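Local atomic coordinates of CurG, CurH fusion protein (Moorea producens 3L, PDB entry 4MYY), a protein that joins in one engineered chain the docking domains of CurG and CurH, a pairing that probably mediates the association of these curacin A polyketide synthase modules. Residues Asp25-Leu28 with Glu29-Asn33; Gln57-Lys60 with Gln61-Pro64. All coordinates share one frame; numbering follows the deposited sequence.

Contact 1 of 2, residues Asp25-Leu28 with Glu29-Asn33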
ATOM      1  N   ASP B  25       0.940   6.094  -7.250  1.00 19.76           N
ATOM      2  CA  ASP B  25       0.858   5.615  -8.627  1.00 19.51           C
ATOM      3  C   ASP B  25       2.173   5.007  -9.030  1.00 19.28           C
ATOM      4  O   ASP B  25       2.223   3.987  -9.743  1.00 18.90           O
ATOM      5  CB  ASP B  25       0.460   6.745  -9.570  1.00 22.34           C
ATOM      6  CG  ASP B  25      -1.002   7.188  -9.375  1.00 26.08           C
ATOM      7  OD1 ASP B  25      -1.755   6.557  -8.582  1.00 26.58           O
ATOM      8  OD2 ASP B  25      -1.401   8.201 -10.010  1.00 28.19           O
ATOM      9  N   GLN B  26       3.257   5.632  -8.584  1.00 18.81           N
ATOM     10  CA  GLN B  26       4.563   5.122  -8.942  1.00 19.47           C
ATOM     11  C   GLN B  26       4.830   3.811  -8.252  1.00 20.75           C
ATOM     12  O   GLN B  26       5.456   2.920  -8.847  1.00 21.99           O
ATOM     13  CB  GLN B  26       5.658   6.126  -8.620  1.00 20.48           C
ATOM     14  CG  GLN B  26       5.653   7.289  -9.589  1.00 23.44           C
ATOM     15  CD  GLN B  26       6.721   8.291  -9.272  1.00 26.19           C
ATOM     16  OE1 GLN B  26       7.903   8.054  -9.523  1.00 31.81           O
ATOM     17  NE2 GLN B  26       6.321   9.424  -8.723  1.00 26.09           N
ATOM     18  N   ILE B  27       4.386   3.687  -7.005  1.00 21.42           N
ATOM     19  CA  ILE B  27       4.555   2.417  -6.294  1.00 24.43           C
ATOM     20  C   ILE B  27       3.728   1.358  -7.009  1.00 22.54           C
ATOM     21  O   ILE B  27       4.201   0.251  -7.276  1.00 22.02           O
ATOM     22  CB  ILE B  27       4.268   2.526  -4.767  1.00 26.76           C
ATOM     23  CG1 ILE B  27       5.532   3.006  -4.051  1.00 34.42           C
ATOM     24  CG2 ILE B  27       3.962   1.165  -4.156  1.00 28.72           C
ATOM     25  CD1 ILE B  27       5.664   4.500  -3.911  1.00 32.60           C
ATOM     26  N   LEU B  28       2.507   1.703  -7.381  1.00 21.08           N
ATOM     27  CA  LEU B  28       1.680   0.762  -8.108  1.00 19.51           C
ATOM     28  C   LEU B  28       2.322   0.280  -9.414  1.00 21.42           C
ATOM     29  O   LEU B  28       2.325  -0.916  -9.703  1.00 22.72           O
ATOM     30  CB  LEU B  28       0.311   1.388  -8.372  1.00 19.92           C
ATOM     31  CG  LEU B  28      -0.792   0.443  -8.735  1.00 21.65           C
ATOM     32  CD1 LEU B  28      -0.924  -0.732  -7.766  1.00 21.98           C
ATOM     33  CD2 LEU B  28      -2.037   1.317  -8.675  1.00 20.41           C
ATOM     34  N   GLU B  29       2.889   1.214 -10.186  1.00 21.04           N
ATOM     35  CA  GLU B  29       3.624   0.895 -11.398  1.00 24.80           C
ATOM     36  C   GLU B  29       4.749  -0.107 -11.142  1.00 23.96           C
ATOM     37  O   GLU B  29       4.948  -1.047 -11.917  1.00 25.52           O
ATOM     38  CB  GLU B  29       4.310   2.154 -11.930  1.00 30.36           C
ATOM     39  CG  GLU B  29       3.522   3.019 -12.871  1.00 41.03           C
ATOM     40  CD  GLU B  29       4.453   3.904 -13.684  1.00 50.95           C
ATOM     41  OE1 GLU B  29       5.400   4.516 -13.112  1.00 47.11           O
ATOM     42  OE2 GLU B  29       4.262   3.961 -14.913  1.00 60.28           O
ATOM     43  N   SER B  30       5.483   0.118 -10.054  1.00 22.73           N
ATOM     44  CA  SER B  30       6.658  -0.665  -9.720  1.00 24.92           C
ATOM     45  C   SER B  30       6.252  -2.105  -9.421  1.00 25.62           C
ATOM     46  O   SER B  30       6.971  -3.039  -9.749  1.00 27.48           O
ATOM     47  CB  SER B  30       7.449  -0.028  -8.561  1.00 23.74           C
ATOM     48  OG  SER B  30       6.822  -0.227  -7.306  1.00 29.81           O
ATOM     49  N   ILE B  31       5.065  -2.262  -8.839  1.00 24.75           N
ATOM     50  CA  ILE B  31       4.453  -3.565  -8.584  1.00 25.41           C
ATOM     51  C   ILE B  31       4.038  -4.270  -9.898  1.00 28.05           C
ATOM     52  O   ILE B  31       4.392  -5.432 -10.136  1.00 29.23           O
ATOM     53  CB  ILE B  31       3.261  -3.409  -7.590  1.00 27.95           C
ATOM     54  CG1 ILE B  31       3.769  -2.909  -6.228  1.00 26.58           C
ATOM     55  CG2 ILE B  31       2.511  -4.715  -7.435  1.00 32.01           C
ATOM     56  CD1 ILE B  31       2.690  -2.438  -5.269  1.00 30.19           C
ATOM     57  N   ILE B  32       3.300  -3.573 -10.756  1.00 26.62           N
ATOM     58  CA  ILE B  32       2.823  -4.148 -12.014  1.00 27.83           C
ATOM     59  C   ILE B  32       4.002  -4.636 -12.861  1.00 30.78           C
ATOM     60  O   ILE B  32       3.960  -5.736 -13.429  1.00 31.16           O
ATOM     61  CB  ILE B  32       1.987  -3.109 -12.797  1.00 29.86           C
ATOM     62  CG1 ILE B  32       0.685  -2.801 -12.053  1.00 32.91           C
ATOM     63  CG2 ILE B  32       1.685  -3.580 -14.213  1.00 31.76           C
ATOM     64  CD1 ILE B  32       0.138  -1.450 -12.441  1.00 36.32           C
ATOM     65  N   ASN B  33       5.066  -3.832 -12.903  1.00 25.00           N
ATOM     66  CA  ASN B  33       6.209  -4.104 -13.782  1.00 25.17           C
ATOM     67  C   ASN B  33       7.228  -5.082 -13.202  1.00 24.70           C
ATOM     68  O   ASN B  33       8.154  -5.511 -13.902  1.00 28.06           O
ATOM     69  CB  ASN B  33       6.894  -2.788 -14.149  1.00 26.08           C
ATOM     70  CG  ASN B  33       6.094  -1.971 -15.136  1.00 29.26           C
ATOM     71  OD1 ASN B  33       5.502  -2.508 -16.080  1.00 30.94           O
ATOM     72  ND2 ASN B  33       6.086  -0.663 -14.942  1.00 29.83           N
TER
HETATM   73  O   HOH W   1       7.137   3.522 -10.951  1.00 31.40           O
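Ile27 O is gripped by two donors from the following turn of helix 17-32, in the CurG docking-domain part of the fusion. Ile31 N reaches it at 3.1 Å, nearly along the C=O axis. Ser30 OG donates to Ile27 O at 2.7 Å from well off that axis, with a C=O...OG angle of 123°. The serine torsion, chi1 75°, sets the hydroxyl between its own backbone N and carbonyl carbon, from where it folds back onto the preceding turn. Regular i to i+4 bonds continue around this pair: Glu29 N lies 2.9 Å from Asp25 O, Ile32 N lies 3.0 Å from Leu28 O, and Ser30 N donates to Gln26 O.

A water adds a second bond to Gln26 O (2.8 Å) and also donates to Glu29 OE1, so the carboxylate is joined indirectly to the exposed side of the backbone.

Apolar contacts are sparser. Ile27 CG2 meets Ile31 CD1 at 4.0 Å, the two side chains lying askew, and Leu28 CG lies 4.3 Å from Ile32 CD1. Ile27 also packs on Glu76 of the second subunit. Asp25 OD1 reaches across to helix 64-82 in a salt bridge with Arg67.

The chemistry implies an amphipathic helix: water and serine serve carbonyls on its exposed side, and the buried Leu28 and Ile32 offer hydrocarbon to helix 42-61 of the fused CurH part, Leu28 also to its helix 64-82.

Contact 2 of 2, residues Gln57-Lys60 with Gln61-Pro64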
ATOM      1  N   GLN B  57      -4.441  -0.338 -18.279  1.00 19.38           N
ATOM      2  CA  GLN B  57      -5.663   0.277 -18.773  1.00 22.08           C
ATOM      3  C   GLN B  57      -6.707   0.359 -17.663  1.00 20.78           C
ATOM      4  O   GLN B  57      -7.354   1.394 -17.483  1.00 23.35           O
ATOM      5  CB  GLN B  57      -6.210  -0.506 -19.994  1.00 24.81           C
ATOM      6  CG  GLN B  57      -7.583  -0.043 -20.482  1.00 31.58           C
ATOM      7  CD  GLN B  57      -7.600   1.403 -20.959  1.00 38.53           C
ATOM      8  OE1 GLN B  57      -6.865   1.778 -21.880  1.00 48.90           O
ATOM      9  NE2 GLN B  57      -8.455   2.224 -20.337  1.00 41.92           N
ATOM     10  N   GLN B  58      -6.849  -0.723 -16.896  1.00 19.66           N
ATOM     11  CA  GLN B  58      -7.830  -0.757 -15.842  1.00 20.26           C
ATOM     12  C   GLN B  58      -7.473   0.246 -14.758  1.00 19.36           C
ATOM     13  O   GLN B  58      -8.328   0.986 -14.263  1.00 19.63           O
ATOM     14  CB  GLN B  58      -7.917  -2.154 -15.261  1.00 19.73           C
ATOM     15  CG  GLN B  58      -8.541  -3.170 -16.229  1.00 21.87           C
ATOM     16  CD  GLN B  58      -8.493  -4.556 -15.627  1.00 23.13           C
ATOM     17  OE1 GLN B  58      -9.193  -4.843 -14.652  1.00 28.29           O
ATOM     18  NE2 GLN B  58      -7.634  -5.393 -16.157  1.00 22.88           N
ATOM     19  N   ILE B  59      -6.198   0.264 -14.400  1.00 18.14           N
ATOM     20  CA  ILE B  59      -5.734   1.168 -13.352  1.00 18.99           C
ATOM     21  C   ILE B  59      -5.945   2.637 -13.722  1.00 18.90           C
ATOM     22  O   ILE B  59      -6.310   3.444 -12.862  1.00 19.44           O
ATOM     23  CB  ILE B  59      -4.248   0.890 -13.028  1.00 20.11           C
ATOM     24  CG1 ILE B  59      -4.167  -0.426 -12.256  1.00 20.66           C
ATOM     25  CG2 ILE B  59      -3.652   2.032 -12.235  1.00 23.16           C
ATOM     26  CD1 ILE B  59      -2.789  -1.042 -12.261  1.00 23.32           C
ATOM     27  N   LYS B  60      -5.720   2.965 -14.997  1.00 20.20           N
ATOM     28  CA  LYS B  60      -5.931   4.321 -15.504  1.00 22.85           C
ATOM     29  C   LYS B  60      -7.358   4.831 -15.252  1.00 23.69           C
ATOM     30  O   LYS B  60      -7.580   6.031 -15.060  1.00 26.71           O
ATOM     31  CB  LYS B  60      -5.609   4.326 -17.006  1.00 28.13           C
ATOM     32  CG  LYS B  60      -5.646   5.683 -17.667  1.00 32.18           C
ATOM     33  CD  LYS B  60      -5.014   5.627 -19.044  1.00 37.92           C
ATOM     34  CE  LYS B  60      -5.880   4.862 -20.040  1.00 40.94           C
ATOM     35  NZ  LYS B  60      -5.191   4.699 -21.353  1.00 45.01           N
ATOM     36  N   GLN B  61      -8.315   3.909 -15.252  1.00 22.55           N
ATOM     37  CA  GLN B  61      -9.738   4.250 -15.092  1.00 23.57           C
ATOM     38  C   GLN B  61     -10.179   4.302 -13.633  1.00 23.10           C
ATOM     39  O   GLN B  61     -11.286   4.735 -13.329  1.00 24.75           O
ATOM     40  CB  GLN B  61     -10.608   3.263 -15.880  1.00 27.80           C
ATOM     41  CG  GLN B  61     -10.250   3.155 -17.350  1.00 32.78           C
ATOM     42  CD  GLN B  61     -11.358   2.504 -18.141  1.00 47.70           C
ATOM     43  OE1 GLN B  61     -11.193   1.407 -18.681  1.00 63.35           O
ATOM     44  NE2 GLN B  61     -12.502   3.171 -18.204  1.00 46.72           N
ATOM     45  N   LEU B  62      -9.308   3.869 -12.722  1.00 19.57           N
ATOM     46  CA  LEU B  62      -9.596   3.908 -11.295  1.00 18.75           C
ATOM     47  C   LEU B  62      -9.435   5.306 -10.710  1.00 18.99           C
ATOM     48  O   LEU B  62      -8.667   6.124 -11.222  1.00 20.05           O
ATOM     49  CB  LEU B  62      -8.676   2.931 -10.543  1.00 18.62           C
ATOM     50  CG  LEU B  62      -8.811   1.430 -10.855  1.00 19.60           C
ATOM     51  CD1 LEU B  62      -7.769   0.685 -10.012  1.00 20.89           C
ATOM     52  CD2 LEU B  62     -10.213   0.907 -10.554  1.00 21.21           C
ATOM     53  N   SER B  63     -10.166   5.587  -9.640  1.00 18.38           N
ATOM     54  CA  SER B  63      -9.944   6.839  -8.906  1.00 19.06           C
ATOM     55  C   SER B  63      -8.629   6.794  -8.109  1.00 18.05           C
ATOM     56  O   SER B  63      -8.093   5.719  -7.831  1.00 17.42           O
ATOM     57  CB  SER B  63     -11.090   7.066  -7.921  1.00 19.37           C
ATOM     58  OG  SER B  63     -11.062   6.076  -6.915  1.00 18.19           O
ATOM     59  N   PRO B  64      -8.113   7.952  -7.695  1.00 19.43           N
ATOM     60  CA  PRO B  64      -6.926   7.940  -6.826  1.00 19.03           C
ATOM     61  C   PRO B  64      -7.071   7.020  -5.603  1.00 18.36           C
ATOM     62  O   PRO B  64      -6.117   6.310  -5.229  1.00 18.13           O
ATOM     63  CB  PRO B  64      -6.842   9.393  -6.379  1.00 21.50           C
ATOM     64  CG  PRO B  64      -7.318  10.147  -7.591  1.00 22.65           C
ATOM     65  CD  PRO B  64      -8.463   9.320  -8.118  1.00 21.50           C
TER
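The side-chain amides of Gln57 and Gln61 meet with their planes 77° apart. Gln57 NE2 lies out of the Gln61 amide plane and to the side of the group, giving a weak hydrogen bond to Gln61 OE1, 3.3 Å away; the same nitrogen lies 3.6 Å from Gln61 CG. At the other polar end of the Gln57 amide, Lys60 NZ approaches Gln57 OE1 at 3.4 Å, again a weak bond, and from the opposite side of the amide plane. With CG of Gln57 anti to the backbone N (chi1 173°) and the chain bent at chi2, its amide is carried forward to both partners. All of these groups lie on an exposed flank.

In the CurH docking-domain part, this is the end of helix 42-61, where i to i+3 bonds take over. Gln61 N donates to Gln58 O at 3.1 Å, and only weakly to Gln57 O. Leu62 N donates to Ile59 O at 3.0 Å, the donor standing 65° out of the carbonyl plane; Arg67 NH1 is a second donor to that oxygen. Ser63 then N-caps helix 64-82 and its N bonds to Gln66 OE1, an exchange of the capping-box kind.

On the buried flank Leu62 CD1 packs on Ile59, 3.9 Å from Ile59 CA, and the leucine also touches Leu70. Replacing Leu62 by an alanine would probably open a gap beside Ile59 and Leu70, between helix 42-61 and helix 64-82. Gln58 instead faces the second subunit, its OE1 bonded to Lys13 of that chain.

From the N terminus, contact 1 comes first, joining consecutive turns of helix 17-32 and closing no loop. The chain then runs through the engineered glycine-serine linker into helix 42-61, whose end contact 2 occupies, making the short turn into helix 64-82. The two are in series, neither nested nor crossing, with centres about 13 Å apart. They meet through side chains: Leu28 CD2 lies 4.0 Å from Ile59 CG2, and Ile32 also packs on Ile59. Arg67 of helix 64-82 pairs with Asp25 and with Ile59 O. Helix 17-32 of CurG thus meets two CurH helices within one engineered chain, and both contacts touch the second subunit, Ile32 and Ile59 sharing its Leu4.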